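Local structure of Exo-poly-alpha-D-galacturonosidase (3JUR) at residues N200-G205 and N223-N228; P21-R26 and N79-V84. The protein probably hydrolyses the glycosidic bonds of polygalacturonic acid from the chain end, as an exo-acting polygalacturonase of glycoside hydrolase family 28. All coordinates share one frame; numbering follows the deposited sequence.

Contact 1 (N200-G205 and N223-N228)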
loop_
_atom_site.group_PDB
_atom_site.type_symbol
_atom_site.label_atom_id
_atom_site.label_comp_id
_atom_site.label_asym_id
_atom_site.label_seq_id
_atom_site.Cartn_x
_atom_site.Cartn_y
_atom_site.Cartn_z
ATOM N N ASN D 200 47.418 10.225 -11.489
ATOM C CA ASN D 200 47.177 11.529 -10.844
ATOM C C ASN D 200 46.612 12.552 -11.823
ATOM O O ASN D 200 47.333 13.430 -12.323
ATOM C CB ASN D 200 48.444 12.089 -10.172
ATOM C CG ASN D 200 49.180 11.056 -9.340
ATOM O OD1 ASN D 200 48.596 10.078 -8.879
ATOM N ND2 ASN D 200 50.476 11.270 -9.147
ATOM N N VAL D 201 45.319 12.431 -12.088
ATOM C CA VAL D 201 44.650 13.245 -13.087
ATOM C C VAL D 201 43.463 13.947 -12.447
ATOM O O VAL D 201 42.709 13.339 -11.685
ATOM C CB VAL D 201 44.178 12.381 -14.287
ATOM C CG1 VAL D 201 43.258 13.170 -15.203
ATOM C CG2 VAL D 201 45.376 11.839 -15.070
ATOM N N LEU D 202 43.311 15.228 -12.757
ATOM C CA LEU D 202 42.187 16.020 -12.277
ATOM C C LEU D 202 41.518 16.729 -13.446
ATOM O O LEU D 202 42.192 17.338 -14.264
ATOM C CB LEU D 202 42.668 17.044 -11.241
ATOM C CG LEU D 202 41.722 18.155 -10.774
ATOM C CD1 LEU D 202 40.515 17.593 -10.044
ATOM C CD2 LEU D 202 42.465 19.140 -9.882
ATOM N N VAL D 203 40.196 16.627 -13.530
ATOM C CA VAL D 203 39.412 17.445 -14.448
ATOM C C VAL D 203 38.335 18.138 -13.624
ATOM O O VAL D 203 37.510 17.470 -12.977
ATOM C CB VAL D 203 38.734 16.610 -15.574
ATOM C CG1 VAL D 203 37.860 17.510 -16.477
ATOM C CG2 VAL D 203 39.765 15.852 -16.401
ATOM N N GLU D 204 38.338 19.467 -13.639
ATOM C CA GLU D 204 37.391 20.221 -12.820
ATOM C C GLU D 204 36.916 21.511 -13.471
ATOM O O GLU D 204 37.621 22.102 -14.287
ATOM C CB GLU D 204 37.971 20.507 -11.422
ATOM C CG GLU D 204 39.208 21.407 -11.400
ATOM C CD GLU D 204 39.574 21.887 -9.997
ATOM O OE1 GLU D 204 40.406 22.813 -9.876
ATOM O OE2 GLU D 204 39.024 21.354 -9.011
ATOM N N GLY D 205 35.705 21.926 -13.113
ATOM C CA GLY D 205 35.211 23.258 -13.453
ATOM C C GLY D 205 34.632 23.428 -14.848
ATOM O O GLY D 205 33.607 24.083 -15.014
ATOM N N ASN D 223 44.145 6.974 -9.923
ATOM C CA ASN D 223 43.995 8.233 -9.188
ATOM C C ASN D 223 43.465 9.361 -10.080
ATOM O O ASN D 223 44.194 10.293 -10.453
ATOM C CB ASN D 223 45.290 8.626 -8.462
ATOM C CG ASN D 223 45.149 9.910 -7.670
ATOM O OD1 ASN D 223 44.041 10.340 -7.360
ATOM N ND2 ASN D 223 46.276 10.533 -7.338
ATOM N N VAL D 224 42.178 9.263 -10.413
ATOM C CA VAL D 224 41.531 10.223 -11.294
ATOM C C VAL D 224 40.373 10.912 -10.553
ATOM O O VAL D 224 39.530 10.245 -9.941
ATOM C CB VAL D 224 41.028 9.532 -12.597
ATOM C CG1 VAL D 224 40.426 10.544 -13.565
ATOM C CG2 VAL D 224 42.152 8.735 -13.270
ATOM N N ILE D 225 40.361 12.244 -10.590
ATOM C CA ILE D 225 39.285 13.042 -10.003
ATOM C C ILE D 225 38.604 13.877 -11.098
ATOM O O ILE D 225 39.257 14.629 -11.823
ATOM C CB ILE D 225 39.802 13.983 -8.875
ATOM C CG1 ILE D 225 40.384 13.176 -7.713
ATOM C CG2 ILE D 225 38.700 14.909 -8.377
ATOM C CD1 ILE D 225 41.279 13.997 -6.766
ATOM N N ILE D 226 37.292 13.717 -11.221
ATOM C CA ILE D 226 36.497 14.571 -12.096
ATOM C C ILE D 226 35.406 15.179 -11.235
ATOM O O ILE D 226 34.579 14.472 -10.647
ATOM C CB ILE D 226 35.926 13.806 -13.299
ATOM C CG1 ILE D 226 37.063 13.184 -14.113
ATOM C CG2 ILE D 226 35.110 14.739 -14.200
ATOM C CD1 ILE D 226 36.662 11.939 -14.863
ATOM N N ARG D 227 35.420 16.500 -11.140
ATOM C CA ARG D 227 34.614 17.179 -10.147
ATOM C C ARG D 227 34.163 18.539 -10.659
ATOM O O ARG D 227 34.920 19.230 -11.340
ATOM C CB ARG D 227 35.413 17.251 -8.830
ATOM C CG ARG D 227 35.567 18.603 -8.190
ATOM C CD ARG D 227 37.048 18.953 -7.997
ATOM N NE ARG D 227 37.707 18.202 -6.926
ATOM C CZ ARG D 227 38.884 18.523 -6.382
ATOM N NH1 ARG D 227 39.563 19.594 -6.789
ATOM N NH2 ARG D 227 39.384 17.771 -5.419
ATOM N N ASN D 228 32.920 18.893 -10.347
ATOM C CA ASN D 228 32.330 20.188 -10.716
ATOM C C ASN D 228 32.441 20.571 -12.198
ATOM O O ASN D 228 32.629 21.741 -12.536
ATOM C CB ASN D 228 32.847 21.316 -9.801
ATOM C CG ASN D 228 32.452 21.108 -8.348
ATOM O OD1 ASN D 228 33.246 20.604 -7.545
ATOM N ND2 ASN D 228 31.212 21.464 -8.006
#

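Contact 2 (P21-R26 and N79-V84)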
loop_
_atom_site.group_PDB
_atom_site.type_symbol
_atom_site.label_atom_id
_atom_site.label_comp_id
_atom_site.label_asym_id
_atom_site.label_seq_id
_atom_site.Cartn_x
_atom_site.Cartn_y
_atom_site.Cartn_z
ATOM N N PRO D 21 46.489 16.124 -8.087
ATOM C CA PRO D 21 47.882 16.152 -8.527
ATOM C C PRO D 21 48.619 17.404 -8.049
ATOM O O PRO D 21 48.043 18.498 -8.040
ATOM C CB PRO D 21 47.772 16.162 -10.055
ATOM C CG PRO D 21 46.413 16.711 -10.344
ATOM C CD PRO D 21 45.551 16.224 -9.220
ATOM N N GLN D 22 49.872 17.239 -7.633
ATOM C CA GLN D 22 50.742 18.385 -7.400
ATOM C C GLN D 22 51.106 18.990 -8.756
ATOM O O GLN D 22 51.524 18.281 -9.673
ATOM C CB GLN D 22 52.011 17.989 -6.630
ATOM C CG GLN D 22 51.836 17.853 -5.110
ATOM C CD GLN D 22 51.504 19.174 -4.420
ATOM O OE1 GLN D 22 52.288 20.126 -4.450
ATOM N NE2 GLN D 22 50.341 19.227 -3.784
ATOM N N ILE D 23 50.908 20.297 -8.877
ATOM C CA ILE D 23 51.266 21.039 -10.083
ATOM C C ILE D 23 52.240 22.135 -9.672
ATOM O O ILE D 23 51.908 22.956 -8.813
ATOM C CB ILE D 23 50.010 21.659 -10.785
ATOM C CG1 ILE D 23 48.992 20.578 -11.192
ATOM C CG2 ILE D 23 50.415 22.536 -11.966
ATOM C CD1 ILE D 23 49.446 19.611 -12.293
ATOM N N PRO D 24 53.450 22.148 -10.273
ATOM C CA PRO D 24 54.472 23.148 -9.949
ATOM C C PRO D 24 53.925 24.578 -9.937
ATOM O O PRO D 24 53.085 24.930 -10.771
ATOM C CB PRO D 24 55.492 22.981 -11.080
ATOM C CG PRO D 24 55.369 21.560 -11.484
ATOM C CD PRO D 24 53.917 21.203 -11.308
ATOM N N ASP D 25 54.399 25.385 -8.989
ATOM C CA ASP D 25 53.981 26.781 -8.876
ATOM C C ASP D 25 54.698 27.615 -9.936
ATOM O O ASP D 25 55.802 28.119 -9.716
ATOM C CB ASP D 25 54.250 27.320 -7.464
ATOM C CG ASP D 25 53.450 28.579 -7.151
ATOM O OD1 ASP D 25 52.265 28.655 -7.542
ATOM O OD2 ASP D 25 54.004 29.492 -6.501
ATOM N N ARG D 26 54.051 27.742 -11.090
ATOM C CA ARG D 26 54.653 28.308 -12.291
ATOM C C ARG D 26 53.540 28.400 -13.328
ATOM O O ARG D 26 52.756 27.459 -13.475
ATOM C CB ARG D 26 55.765 27.373 -12.789
ATOM C CG ARG D 26 56.800 27.997 -13.687
ATOM C CD ARG D 26 57.782 26.944 -14.208
ATOM N NE ARG D 26 58.751 26.504 -13.199
ATOM C CZ ARG D 26 58.850 25.264 -12.718
ATOM N NH1 ARG D 26 58.045 24.296 -13.144
ATOM N NH2 ARG D 26 59.768 24.985 -11.806
ATOM N N ASN D 79 52.864 16.868 -15.506
ATOM C CA ASN D 79 52.993 18.061 -14.645
ATOM C C ASN D 79 52.386 19.339 -15.222
ATOM O O ASN D 79 52.770 20.454 -14.837
ATOM C CB ASN D 79 54.455 18.293 -14.225
ATOM C CG ASN D 79 55.054 17.095 -13.523
ATOM O OD1 ASN D 79 54.510 16.602 -12.530
ATOM N ND2 ASN D 79 56.173 16.613 -14.038
ATOM N N ILE D 80 51.430 19.166 -16.131
ATOM C CA ILE D 80 50.773 20.278 -16.813
ATOM C C ILE D 80 49.314 20.431 -16.382
ATOM O O ILE D 80 48.538 19.460 -16.390
ATOM C CB ILE D 80 50.857 20.133 -18.365
ATOM C CG1 ILE D 80 52.318 20.095 -18.847
ATOM C CG2 ILE D 80 50.062 21.238 -19.081
ATOM C CD1 ILE D 80 53.157 21.338 -18.540
ATOM N N GLU D 81 48.958 21.655 -15.997
ATOM C CA GLU D 81 47.569 22.026 -15.754
ATOM C C GLU D 81 47.086 22.956 -16.864
ATOM O O GLU D 81 47.653 24.032 -17.077
ATOM C CB GLU D 81 47.417 22.702 -14.389
ATOM C CG GLU D 81 45.985 23.133 -14.034
ATOM C CD GLU D 81 45.920 23.962 -12.758
ATOM O OE1 GLU D 81 46.610 23.605 -11.777
ATOM O OE2 GLU D 81 45.182 24.969 -12.727
ATOM N N LEU D 82 46.055 22.526 -17.583
ATOM C CA LEU D 82 45.421 23.364 -18.587
ATOM C C LEU D 82 44.274 24.144 -17.933
ATOM O O LEU D 82 43.214 23.584 -17.655
ATOM C CB LEU D 82 44.928 22.501 -19.754
ATOM C CG LEU D 82 44.253 23.155 -20.964
ATOM C CD1 LEU D 82 45.202 24.079 -21.748
ATOM C CD2 LEU D 82 43.658 22.081 -21.877
ATOM N N HIS D 83 44.505 25.432 -17.681
ATOM C CA HIS D 83 43.541 26.277 -16.972
ATOM C C HIS D 83 42.704 27.093 -17.959
ATOM O O HIS D 83 43.192 28.046 -18.575
ATOM C CB HIS D 83 44.261 27.167 -15.952
ATOM C CG HIS D 83 43.342 27.983 -15.093
ATOM N ND1 HIS D 83 42.505 27.421 -14.150
ATOM C CD2 HIS D 83 43.141 29.320 -15.023
ATOM C CE1 HIS D 83 41.819 28.376 -13.547
ATOM N NE2 HIS D 83 42.185 29.538 -14.059
ATOM N N VAL D 84 41.441 26.692 -18.109
ATOM C CA VAL D 84 40.557 27.237 -19.137
ATOM C C VAL D 84 39.551 28.241 -18.567
ATOM O O VAL D 84 38.620 27.861 -17.829
ATOM C CB VAL D 84 39.797 26.108 -19.896
ATOM C CG1 VAL D 84 39.165 26.657 -21.169
ATOM C CG2 VAL D 84 40.732 24.956 -20.235
#

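Contact 1 (N200-G205 and N223-N228)
E204 and R227 form a salt bridge on two neighbouring coils of the parallel beta-helix, with R227 NH1 lying 2.9 Å from E204 OE2. The bond is nearly straight (163° at the hydrogen); the oxygen lies in the guanidinium plane, yet NH1 meets it from above the carboxylate plane. E204 CG sits in the crowded position between backbone N and carbonyl carbon (chi1 64°), and its extended chain runs alongside the arginine, which bends at chi2 and chi3. NH1 has a second acidic partner in E20, so the arginine's charge is probably well balanced.

At the opposite end the chain turns a corner at N200 and N223. There N223 ND2 donates to N200 OD1 over 2.8 Å, approaching 45° out of the carbonyl plane, while N200 ND2 continues to N124. Such a row of asparagines at successive corners is characteristic of parallel beta-helices.

Between these ends the strands are in parallel register, with I225 N to V201 O and V203 N to I225 O both 2.8 Å and directed nearly along the C=O axes. V201, V203, V224 and I226 face the core, where F195 and M249 meet them. On the other face L202 CD1 packs 3.6 Å from I225 CG2, and the same methyl lies over one face of the guanidinium, 3.9 Å from R227 NH1.

Contact 2 (P21-R26 and N79-V84)
I23 anchors an irregular segment, P21 to R26, onto the start of strand 80-84, and its side chain can be traced atom by atom. CB stands 4.0 Å from E81 OE1, at the beginning of a contact in which the isoleucine and the glutamate cross at about a right angle. The CG2 branch, anti to the backbone N, meets the root of the glutamate, with E81 CB 3.9 Å from I23 CG2. CG1 lies beside the backbone N (chi1 -59°) and packs against the same carboxylate, 3.9 Å from E81 OE1. A further bend at chi2 (-67°) carries the tip over the main chain: CD1 is 4.2 Å from both N79 C and I80 C, resting on the backbone where the strand begins.

The glutamate leaves its strand with CG anti to the backbone N and continues extended, so CB at its root and OE1 at its tip lie against I23, while the other oxygen, OE2, is hydrogen-bonded to T128 on the next coil. R61 touches both I23 and E81 and adds to this surface. Beside them P24 CD approaches N79 O at 3.8 Å, its ring crossing the asparagine side chain at about a right angle.

An alanine at I23 would lack the CG1, CG2 and CD1 atoms and would probably loosen the segment's hold on E81 and on the N79-I80 backbone.

N79 itself has a positive phi (71°), and its OD1 accepts a hydrogen bond from N124 ND2, consistent with a place in the asparagine row along the corners. Against strand 80-84 the segment is held by van der Waals packing, and at R26 its backbone hydrogen-bonds to R61; it covers the outside of the first coils of a right-handed parallel beta-helix, the fold of family 28 glycosidases.

From the N terminus, helix 6-16 leads into the loop that contains residues 21-26. Contact 2 brings this loop against strand 80-84, closing a span of 52 residues that includes helix 44-57 and strands 27-29, 60-64 and 68-75. Contact 1 closes a later and much shorter span of 17 residues, which with one strand make up a single coil of the beta-helix. The two follow in series, neither nested nor crossed. Strand 125-128 lies between them, pairing with both 80-84 and 201-204, and N124 joins N79 to N200 in one row of asparagines. P21 makes the direct connection: its CD packs 3.6 Å from L202 CB, so the N-terminal loop spans the outer faces of both contacts.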